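Local coordinates for fimbrial protein MyfA (Yersinia enterocolitica, PDB 5LND), which serves as the major pilus subunit of Myf fimbriae, a probable virulence factor, assembling with copies of itself into a large structure, at residues Leu66-Asn70 and Asp71-Ile75. Sequence-based numbering, arbitrary orientation.
Sequences LSWDN and DHWWI
Trp68 and Trp73 pair across a tight beta hairpin at the surface of the domain, between strands 67-69 and 72-75, with Asn70 and Asp71 at the turn. The two tryptophans form a non-hydrogen-bonded pair, and their rings make an edge-to-face stack with planes at 70°. The CZ3 corner of Trp68 points at the middle of one Trp73 face, with Trp68 CZ3 3.5 Å from Trp73 CE2. With CG anti to the backbone N (chi1 175°), the Trp68 ring also lies over the chain of the returning strand. Trp68 CH2 sits 3.4 Å from Asp71 C, and His72 O is over the same face. Trp73 continues inward to Phe86, Phe101 and Leu61. Leu66 CD1 packs on Trp73 CB at 3.6 Å.

The hairpin belongs to an Ig-like beta sandwich. Strand 72-75 pairs with strand 37-52 through Trp73 and Ile75, so strand 67-69 extends that sheet.

The opposite face of the hairpin carries Ser67, Asp69, His72 and Trp74. Ser67 and Trp74 exchange two backbone bonds, as do Asp69 and His72. Ser67 CB makes a CH-pi contact over the five-membered ring of Trp74, 3.7 Å from its centroid. Trp74 has chi1 at 67°, which brings its indole across to the first strand. There NE1 gives a weak bond to Trp68 O at 3.5 Å. Next to the turn, His72 ND1 donates to the syn side of Asp71 OD1 at 2.7 Å. This bond lies near the imidazole plane and restrains the ring's rotation.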
# COMPACT_ATOMS: atom_id res chain seq x y z
N LEU B 66 2.56 15.87 -19.13
CA LEU B 66 2.07 16.95 -18.26
C LEU B 66 3.11 17.38 -17.23
O LEU B 66 3.96 16.60 -16.81
CB LEU B 66 0.78 16.54 -17.55
CG LEU B 66 -0.36 15.89 -18.34
CD1 LEU B 66 -1.44 15.49 -17.37
CD2 LEU B 66 -0.95 16.79 -19.38
N SER B 67 3.03 18.64 -16.83
CA SER B 67 3.89 19.17 -15.80
C SER B 67 3.21 18.92 -14.47
O SER B 67 2.05 18.54 -14.43
CB SER B 67 4.14 20.65 -16.01
OG SER B 67 4.97 20.87 -17.12
N TRP B 68 3.94 19.14 -13.40
CA TRP B 68 3.43 18.89 -12.08
C TRP B 68 3.67 20.14 -11.27
O TRP B 68 4.65 20.86 -11.50
CB TRP B 68 4.16 17.69 -11.48
CG TRP B 68 3.85 17.36 -10.06
CD1 TRP B 68 4.56 17.75 -8.97
CD2 TRP B 68 2.78 16.54 -9.58
NE1 TRP B 68 3.99 17.23 -7.83
CE2 TRP B 68 2.89 16.48 -8.18
CE3 TRP B 68 1.72 15.86 -10.20
CZ2 TRP B 68 2.00 15.77 -7.38
CZ3 TRP B 68 0.84 15.15 -9.41
CH2 TRP B 68 0.98 15.11 -8.02
N ASP B 69 2.74 20.41 -10.36
CA ASP B 69 2.82 21.55 -9.46
C ASP B 69 2.34 21.09 -8.09
O ASP B 69 1.13 20.99 -7.85
CB ASP B 69 1.98 22.70 -10.01
CG ASP B 69 1.96 23.90 -9.09
OD1 ASP B 69 2.76 23.94 -8.13
OD2 ASP B 69 1.15 24.81 -9.33
N ASN B 70 3.29 20.75 -7.23
CA ASN B 70 3.02 20.39 -5.84
C ASN B 70 2.10 19.17 -5.64
O ASN B 70 2.48 18.21 -4.97
CB ASN B 70 2.45 21.60 -5.11
CG ASN B 70 3.23 21.95 -3.86
OD1 ASN B 70 2.66 22.43 -2.89
ND2 ASN B 70 4.53 21.71 -3.88
N ASP B 71 0.90 19.20 -6.21
CA ASP B 71 -0.09 18.16 -5.92
C ASP B 71 -0.94 17.73 -7.12
O ASP B 71 -1.86 16.92 -6.97
CB ASP B 71 -1.01 18.60 -4.79
CG ASP B 71 -1.83 19.83 -5.16
OD1 ASP B 71 -1.49 20.50 -6.15
OD2 ASP B 71 -2.80 20.13 -4.45
N HIS B 72 -0.65 18.26 -8.30
CA HIS B 72 -1.47 17.96 -9.48
C HIS B 72 -0.70 18.15 -10.76
O HIS B 72 0.37 18.75 -10.77
CB HIS B 72 -2.74 18.82 -9.49
CG HIS B 72 -2.48 20.27 -9.72
ND1 HIS B 72 -2.18 21.15 -8.70
CD2 HIS B 72 -2.49 21.01 -10.86
CE1 HIS B 72 -2.00 22.36 -9.20
NE2 HIS B 72 -2.18 22.30 -10.51
N TRP B 73 -1.25 17.63 -11.85
CA TRP B 73 -0.62 17.82 -13.14
C TRP B 73 -1.26 18.99 -13.85
O TRP B 73 -2.42 19.33 -13.59
CB TRP B 73 -0.72 16.56 -14.00
CG TRP B 73 0.09 15.40 -13.51
CD1 TRP B 73 1.42 15.17 -13.73
CD2 TRP B 73 -0.38 14.30 -12.72
NE1 TRP B 73 1.80 14.00 -13.12
CE2 TRP B 73 0.72 13.45 -12.49
CE3 TRP B 73 -1.62 13.96 -12.18
CZ2 TRP B 73 0.60 12.27 -11.75
CZ3 TRP B 73 -1.73 12.80 -11.44
CH2 TRP B 73 -0.63 11.97 -11.23
N TRP B 74 -0.51 19.62 -14.73
CA TRP B 74 -1.03 20.74 -15.49
C TRP B 74 -0.26 20.86 -16.79
O TRP B 74 0.83 20.31 -16.94
CB TRP B 74 -0.91 22.04 -14.70
CG TRP B 74 0.50 22.47 -14.48
CD1 TRP B 74 1.37 21.98 -13.56
CD2 TRP B 74 1.21 23.49 -15.19
NE1 TRP B 74 2.57 22.62 -13.66
CE2 TRP B 74 2.50 23.56 -14.65
CE3 TRP B 74 0.87 24.36 -16.23
CZ2 TRP B 74 3.46 24.46 -15.12
CZ3 TRP B 74 1.83 25.24 -16.70
CH2 TRP B 74 3.10 25.29 -16.13
N ILE B 75 -0.83 21.59 -17.73
CA ILE B 75 -0.17 21.85 -18.99
C ILE B 75 -0.81 23.10 -19.57
O ILE B 75 -2.01 23.35 -19.37
CB ILE B 75 -0.31 20.63 -19.95
CG1 ILE B 75 0.67 20.74 -21.11
CG2 ILE B 75 -1.73 20.49 -20.44
CD1 ILE B 75 0.58 19.57 -22.08